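Local coordinates for abietadiene synthase, chloroplastic (Abies grandis, PDB 3S9V), which is a large, mainly helical plant terpene synthase of the chloroplast, with the N-terminal and metal-binding domains of its family, at residues K246-D249 and F250-V254; L229-P232 and A233-A236; L221-K224 and D225-L229. All blocks are in the same frame, centred on the assembly; numbering follows the deposited sequence.

Contact 1: residues K246-D249 and F250-V254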
loop_
_atom_site.group_PDB
_atom_site.type_symbol
_atom_site.label_atom_id
_atom_site.label_comp_id
_atom_site.label_asym_id
_atom_site.label_seq_id
_atom_site.Cartn_x
_atom_site.Cartn_y
_atom_site.Cartn_z
ATOM N N LYS A 246 36.774 -8.671 -9.944
ATOM C CA LYS A 246 35.459 -8.768 -9.323
ATOM C C LYS A 246 34.380 -8.372 -10.335
ATOM O O LYS A 246 33.274 -8.914 -10.310
ATOM C CB LYS A 246 35.375 -7.907 -8.060
ATOM C CG LYS A 246 36.196 -8.473 -6.909
ATOM C CD LYS A 246 35.661 -8.031 -5.557
ATOM C CE LYS A 246 34.265 -8.589 -5.315
ATOM N NZ LYS A 246 33.736 -8.212 -3.978
ATOM N N CYS A 247 34.701 -7.445 -11.233
ATOM C CA CYS A 247 33.749 -7.045 -12.265
ATOM C C CYS A 247 33.358 -8.308 -13.038
ATOM O O CYS A 247 32.178 -8.556 -13.309
ATOM C CB CYS A 247 34.380 -6.046 -13.243
ATOM S SG CYS A 247 34.662 -4.379 -12.608
ATOM N N LEU A 248 34.362 -9.109 -13.382
ATOM C CA LEU A 248 34.127 -10.337 -14.126
ATOM C C LEU A 248 33.282 -11.320 -13.316
ATOM O O LEU A 248 32.412 -11.994 -13.868
ATOM C CB LEU A 248 35.459 -10.985 -14.511
ATOM C CG LEU A 248 35.423 -11.818 -15.794
ATOM C CD1 LEU A 248 35.101 -10.908 -16.977
ATOM C CD2 LEU A 248 36.768 -12.508 -16.002
ATOM N N ASP A 249 33.529 -11.397 -12.010
ATOM C CA ASP A 249 32.755 -12.293 -11.159
ATOM C C ASP A 249 31.274 -11.908 -11.192
ATOM O O ASP A 249 30.402 -12.783 -11.189
ATOM C CB ASP A 249 33.253 -12.251 -9.712
ATOM C CG ASP A 249 34.695 -12.699 -9.575
ATOM O OD1 ASP A 249 35.131 -13.559 -10.368
ATOM O OD2 ASP A 249 35.388 -12.200 -8.665
ATOM N N PHE A 250 30.990 -10.603 -11.228
ATOM C CA PHE A 250 29.602 -10.138 -11.274
ATOM C C PHE A 250 28.940 -10.498 -12.596
ATOM O O PHE A 250 27.770 -10.871 -12.628
ATOM C CB PHE A 250 29.501 -8.621 -11.059
ATOM C CG PHE A 250 28.103 -8.087 -11.236
ATOM C CD1 PHE A 250 27.745 -7.390 -12.388
ATOM C CD2 PHE A 250 27.127 -8.324 -10.268
ATOM C CE1 PHE A 250 26.434 -6.939 -12.579
ATOM C CE2 PHE A 250 25.816 -7.880 -10.446
ATOM C CZ PHE A 250 25.468 -7.184 -11.606
ATOM N N LEU A 251 29.686 -10.382 -13.690
ATOM C CA LEU A 251 29.126 -10.725 -14.989
ATOM C C LEU A 251 28.886 -12.230 -15.071
ATOM O O LEU A 251 27.849 -12.666 -15.563
ATOM C CB LEU A 251 30.045 -10.241 -16.118
ATOM C CG LEU A 251 30.222 -8.714 -16.151
ATOM C CD1 LEU A 251 31.154 -8.322 -17.279
ATOM C CD2 LEU A 251 28.870 -8.033 -16.329
ATOM N N ASN A 252 29.835 -13.025 -14.583
ATOM C CA ASN A 252 29.663 -14.477 -14.583
ATOM C C ASN A 252 28.413 -14.823 -13.768
ATOM O O ASN A 252 27.621 -15.684 -14.157
ATOM C CB ASN A 252 30.874 -15.180 -13.955
ATOM C CG ASN A 252 32.097 -15.150 -14.849
ATOM O OD1 ASN A 252 31.991 -15.289 -16.072
ATOM N ND2 ASN A 252 33.275 -14.987 -14.242
ATOM N N PHE A 253 28.257 -14.144 -12.631
ATOM C CA PHE A 253 27.120 -14.347 -11.740
ATOM C C PHE A 253 25.801 -14.023 -12.436
ATOM O O PHE A 253 24.813 -14.742 -12.275
ATOM C CB PHE A 253 27.301 -13.496 -10.472
ATOM C CG PHE A 253 26.040 -13.301 -9.672
ATOM C CD1 PHE A 253 25.227 -12.188 -9.888
ATOM C CD2 PHE A 253 25.674 -14.215 -8.692
ATOM C CE1 PHE A 253 24.066 -11.986 -9.137
ATOM C CE2 PHE A 253 24.517 -14.022 -7.935
ATOM C CZ PHE A 253 23.711 -12.903 -8.160
ATOM N N VAL A 254 25.777 -12.945 -13.214
ATOM C CA VAL A 254 24.563 -12.583 -13.933
ATOM C C VAL A 254 24.294 -13.619 -15.020
ATOM O O VAL A 254 23.158 -14.052 -15.204
ATOM C CB VAL A 254 24.682 -11.190 -14.584
ATOM C CG1 VAL A 254 23.520 -10.961 -15.538
ATOM C CG2 VAL A 254 24.708 -10.116 -13.507
HETATM O O HOH W 1 33.062 -15.436 -11.109
#
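Leu248 and Asn252 meet one turn apart on helix 245-258, an alpha helix whose i to i+4 backbone ladder runs unbroken here. Four rungs cross from 246-249 to 250-254: Phe250 N to Lys246 O, Leu251 N to Cys247 O, Asn252 N to Leu248 O and Phe253 N to Asp249 O. The third is the straightest, with Asn252 N 2.9 Å from Leu248 O and an N-H...O angle of 168°.

The side chain of Asn252 folds back over the turn below it. Its CG stands opposite the carbonyl carbon, chi1 -73°, which lays ND2 near the Leu248 backbone and leaves it 4.1 Å from Leu248 CG. ND2 also lies 3.1 Å from Leu248 O, but the angle is too poor for a hydrogen bond. Instead it donates to a water at 3.2 Å from Asn252 ND2, and that water donates in turn to Asp249 OD1 at 2.9 Å. One water thus ties the amide to the carboxylate three residues earlier.

Leu251 sets its CG 3.5 Å from Cys247 O, so the branch point leans on the backbone of the turn before. Phe250 and Phe253 swing their rings away from 246-249, while Phe253 CB lies 3.3 Å from Asp249 O.

Helix 232-242 packs against this end of the helix, where Cys247 touches Val238 and both Cys247 and Leu248 touch Phe239. Leu251 rests on Ile65, and the ring of Phe253 meets Tyr49 edge-to-face. Asn244, in the short link between helices 232-242 and 245-258, accepts from Cys247 N through OD1.

Contact 2: residues L229-P232 and A233-A236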
loop_
_atom_site.group_PDB
_atom_site.type_symbol
_atom_site.label_atom_id
_atom_site.label_comp_id
_atom_site.label_asym_id
_atom_site.label_seq_id
_atom_site.Cartn_x
_atom_site.Cartn_y
_atom_site.Cartn_z
ATOM N N LEU A 229 26.872 -0.270 -9.207
ATOM C CA LEU A 229 25.458 0.056 -9.048
ATOM C C LEU A 229 24.528 -0.907 -9.774
ATOM O O LEU A 229 23.515 -0.504 -10.347
ATOM C CB LEU A 229 25.163 1.493 -9.477
ATOM C CG LEU A 229 24.488 2.176 -8.284
ATOM C CD1 LEU A 229 25.430 3.199 -7.707
ATOM C CD2 LEU A 229 23.178 2.804 -8.690
ATOM N N SER A 230 24.904 -2.182 -9.741
ATOM C CA SER A 230 24.158 -3.289 -10.334
ATOM C C SER A 230 24.001 -3.295 -11.846
ATOM O O SER A 230 23.293 -4.149 -12.385
ATOM C CB SER A 230 22.775 -3.397 -9.687
ATOM O OG SER A 230 21.872 -2.453 -10.222
ATOM N N SER A 231 24.668 -2.370 -12.531
ATOM C CA SER A 231 24.572 -2.283 -13.988
ATOM C C SER A 231 25.607 -3.129 -14.738
ATOM O O SER A 231 26.810 -2.919 -14.603
ATOM C CB SER A 231 24.707 -0.819 -14.416
ATOM O OG SER A 231 24.847 -0.706 -15.819
ATOM N N PRO A 232 25.151 -4.102 -15.546
ATOM C CA PRO A 232 26.064 -4.964 -16.308
ATOM C C PRO A 232 26.917 -4.207 -17.332
ATOM O O PRO A 232 28.112 -4.468 -17.466
ATOM C CB PRO A 232 25.114 -5.949 -16.978
ATOM C CG PRO A 232 24.010 -6.056 -15.985
ATOM C CD PRO A 232 23.776 -4.615 -15.635
ATOM N N ALA A 233 26.302 -3.287 -18.071
ATOM C CA ALA A 233 27.040 -2.521 -19.068
ATOM C C ALA A 233 28.084 -1.648 -18.371
ATOM O O ALA A 233 29.214 -1.511 -18.836
ATOM C CB ALA A 233 26.087 -1.651 -19.887
ATOM N N SER A 234 27.698 -1.071 -17.242
ATOM C CA SER A 234 28.599 -0.213 -16.490
ATOM C C SER A 234 29.780 -1.028 -15.973
ATOM O O SER A 234 30.926 -0.590 -16.019
ATOM C CB SER A 234 27.845 0.429 -15.322
ATOM O OG SER A 234 28.517 1.584 -14.856
ATOM N N THR A 235 29.489 -2.225 -15.483
ATOM C CA THR A 235 30.519 -3.109 -14.961
ATOM C C THR A 235 31.422 -3.616 -16.079
ATOM O O THR A 235 32.627 -3.772 -15.889
ATOM C CB THR A 235 29.890 -4.310 -14.257
ATOM O OG1 THR A 235 29.067 -3.844 -13.183
ATOM C CG2 THR A 235 30.974 -5.237 -13.708
ATOM N N ALA A 236 30.829 -3.875 -17.243
ATOM C CA ALA A 236 31.580 -4.355 -18.400
ATOM C C ALA A 236 32.582 -3.292 -18.834
ATOM O O ALA A 236 33.743 -3.591 -19.116
ATOM C CB ALA A 236 30.625 -4.683 -19.548
#
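Ser231 is the N-cap of helix 232-242, and its side chain turns in over the first helical turn to meet Ser234. Its CB comes first, 3.5 Å from Ser234 CB, which is tight for two carbons. From there OG stands opposite the backbone N, chi1 170°, and this rotation carries it to the N-terminal end of the helix: OG accepts from Ser234 N at 3.2 Å with an N-H...O angle of 156°. The same OG has a weak bond to Tyr204 O.

The hydroxyl of Ser234 does not answer back to Ser231; it bonds Leu203 O and Leu206 N instead. The Ser231 carbonyl opens the ladder. Thr235 grips that oxygen twice, through OG1 at 2.8 Å from Ser231 O and through its own N at 2.9 Å, the two donors coming from opposite faces of the carbonyl plane.

Pro232 follows the cap in the first turn, where no backbone acceptor of the helix needs its N-H, and its carbonyl takes Ala236 N. Ala233 N is met by Asp58 OD1. The chemistry implies a buried helix start with several of its early amides paired, two of them by side-chain oxygens.

Contact 3: residues L221-K224 and D225-L229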
loop_
_atom_site.group_PDB
_atom_site.type_symbol
_atom_site.label_atom_id
_atom_site.label_comp_id
_atom_site.label_asym_id
_atom_site.label_seq_id
_atom_site.Cartn_x
_atom_site.Cartn_y
_atom_site.Cartn_z
ATOM N N LEU A 221 34.432 2.518 -5.107
ATOM C CA LEU A 221 32.983 2.560 -4.993
ATOM C C LEU A 221 32.316 1.320 -5.580
ATOM O O LEU A 221 31.108 1.293 -5.784
ATOM C CB LEU A 221 32.460 3.826 -5.674
ATOM C CG LEU A 221 33.132 5.109 -5.177
ATOM C CD1 LEU A 221 32.568 6.314 -5.917
ATOM C CD2 LEU A 221 32.919 5.249 -3.673
ATOM N N GLN A 222 33.115 0.291 -5.842
ATOM C CA GLN A 222 32.610 -0.965 -6.395
ATOM C C GLN A 222 31.656 -1.627 -5.393
ATOM O O GLN A 222 31.795 -1.441 -4.187
ATOM C CB GLN A 222 33.791 -1.888 -6.702
ATOM C CG GLN A 222 33.434 -3.266 -7.230
ATOM C CD GLN A 222 34.659 -4.017 -7.728
ATOM O OE1 GLN A 222 35.675 -4.096 -7.040
ATOM N NE2 GLN A 222 34.565 -4.575 -8.930
ATOM N N SER A 223 30.690 -2.396 -5.895
ATOM C CA SER A 223 29.720 -3.077 -5.033
ATOM C C SER A 223 30.336 -4.327 -4.420
ATOM O O SER A 223 31.366 -4.797 -4.879
ATOM C CB SER A 223 28.479 -3.474 -5.838
ATOM O OG SER A 223 27.982 -2.377 -6.584
ATOM N N LYS A 224 29.702 -4.866 -3.383
ATOM C CA LYS A 224 30.213 -6.066 -2.736
ATOM C C LYS A 224 30.277 -7.231 -3.717
ATOM O O LYS A 224 31.208 -8.033 -3.661
ATOM C CB LYS A 224 29.336 -6.439 -1.539
ATOM C CG LYS A 224 29.537 -5.541 -0.317
ATOM C CD LYS A 224 28.577 -5.881 0.827
ATOM C CE LYS A 224 28.341 -7.390 0.956
ATOM N NZ LYS A 224 29.597 -8.195 0.916
ATOM N N ASP A 225 29.291 -7.323 -4.612
ATOM C CA ASP A 225 29.263 -8.399 -5.604
ATOM C C ASP A 225 30.085 -8.045 -6.848
ATOM O O ASP A 225 30.001 -8.711 -7.880
ATOM C CB ASP A 225 27.820 -8.743 -6.007
ATOM C CG ASP A 225 27.110 -7.599 -6.714
ATOM O OD1 ASP A 225 27.792 -6.682 -7.216
ATOM O OD2 ASP A 225 25.863 -7.630 -6.783
ATOM N N GLY A 226 30.870 -6.978 -6.749
ATOM C CA GLY A 226 31.713 -6.589 -7.866
ATOM C C GLY A 226 31.087 -5.716 -8.934
ATOM O O GLY A 226 31.777 -5.275 -9.853
ATOM N N SER A 227 29.792 -5.443 -8.825
ATOM C CA SER A 227 29.139 -4.619 -9.833
ATOM C C SER A 227 29.296 -3.154 -9.509
ATOM O O SER A 227 29.742 -2.782 -8.423
ATOM C CB SER A 227 27.644 -4.916 -9.899
ATOM O OG SER A 227 26.935 -4.087 -8.986
ATOM N N PHE A 228 28.924 -2.321 -10.470
ATOM C CA PHE A 228 28.935 -0.887 -10.276
ATOM C C PHE A 228 27.459 -0.511 -10.377
ATOM O O PHE A 228 26.866 -0.497 -11.458
ATOM C CB PHE A 228 29.820 -0.229 -11.331
ATOM C CG PHE A 228 31.283 -0.263 -10.968
ATOM C CD1 PHE A 228 31.840 0.747 -10.185
ATOM C CD2 PHE A 228 32.074 -1.360 -11.309
ATOM C CE1 PHE A 228 33.156 0.668 -9.737
ATOM C CE2 PHE A 228 33.396 -1.454 -10.865
ATOM C CZ PHE A 228 33.940 -0.439 -10.075
ATOM N N LEU A 229 26.872 -0.270 -9.207
ATOM C CA LEU A 229 25.458 0.056 -9.048
ATOM C C LEU A 229 24.528 -0.907 -9.774
ATOM O O LEU A 229 23.515 -0.504 -10.347
ATOM C CB LEU A 229 25.163 1.493 -9.477
ATOM C CG LEU A 229 24.488 2.176 -8.284
ATOM C CD1 LEU A 229 25.430 3.199 -7.707
ATOM C CD2 LEU A 229 23.178 2.804 -8.690
HETATM O O HOH W 2 28.701 0.340 -7.110
#
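Gln222 works at both ends, laying its backbone over an aromatic ring and bonding the loop with its amide. CA sits over one face of the Phe228 ring, 4.2 Å from the centroid, in a CH-pi contact, while CB comes 3.7 Å from Phe228 CZ. With CG anti to the backbone N (chi1 177°) and the chain extended beyond it, the side chain runs past the ring to Gly226, where NE2 donates to Gly226 O at 3.0 Å. That donor lies tilted from the carbonyl plane, and NE2 has its stronger partner in Asn244 OD1.

Between these ends a type I turn runs from Ser223 to Gly226, closed by Gly226 N at 2.9 Å from Ser223 O. Ser223 N also donates to Ser227 O at 2.7 Å. Asp225 OD1 accepts from Ser227 N at 2.9 Å, two residues on, an Asx turn, while OD2 forms a salt bridge with Arg313. A water joins Leu221 O to Leu229 N.

Gln222, Gly226 and Phe228 keep the spacing of the QW motif, Gln-x-x-x-Gly-x-Trp, with Phe at the aromatic place, consistent with the helical repeats of terpene cyclases.

Overall arrangement
The three contacts follow the chain in the order 3, 2, 1, as loop, helix start and next helix. Contacts 2 and 3 share Leu229, and their centres lie about 8 Å apart; the centre of contact 1 is about 10 Å from each of theirs. Thr235 OG1 lies 3.1 Å from Phe228 N, a probable hydrogen bond tying the loop to the helix start. The loop also reaches contact 1, where Lys246 NZ sits 2.6 Å from Lys224 O, another probable hydrogen bond. Phe250 touches both other contacts, its CD2 3.5 Å from Ser227 CB and its CZ 3.8 Å from Ser230 O, and Cys247 CB packs 3.5 Å from Thr235 CG2. All three belong to the N-terminal terpene synthase domain.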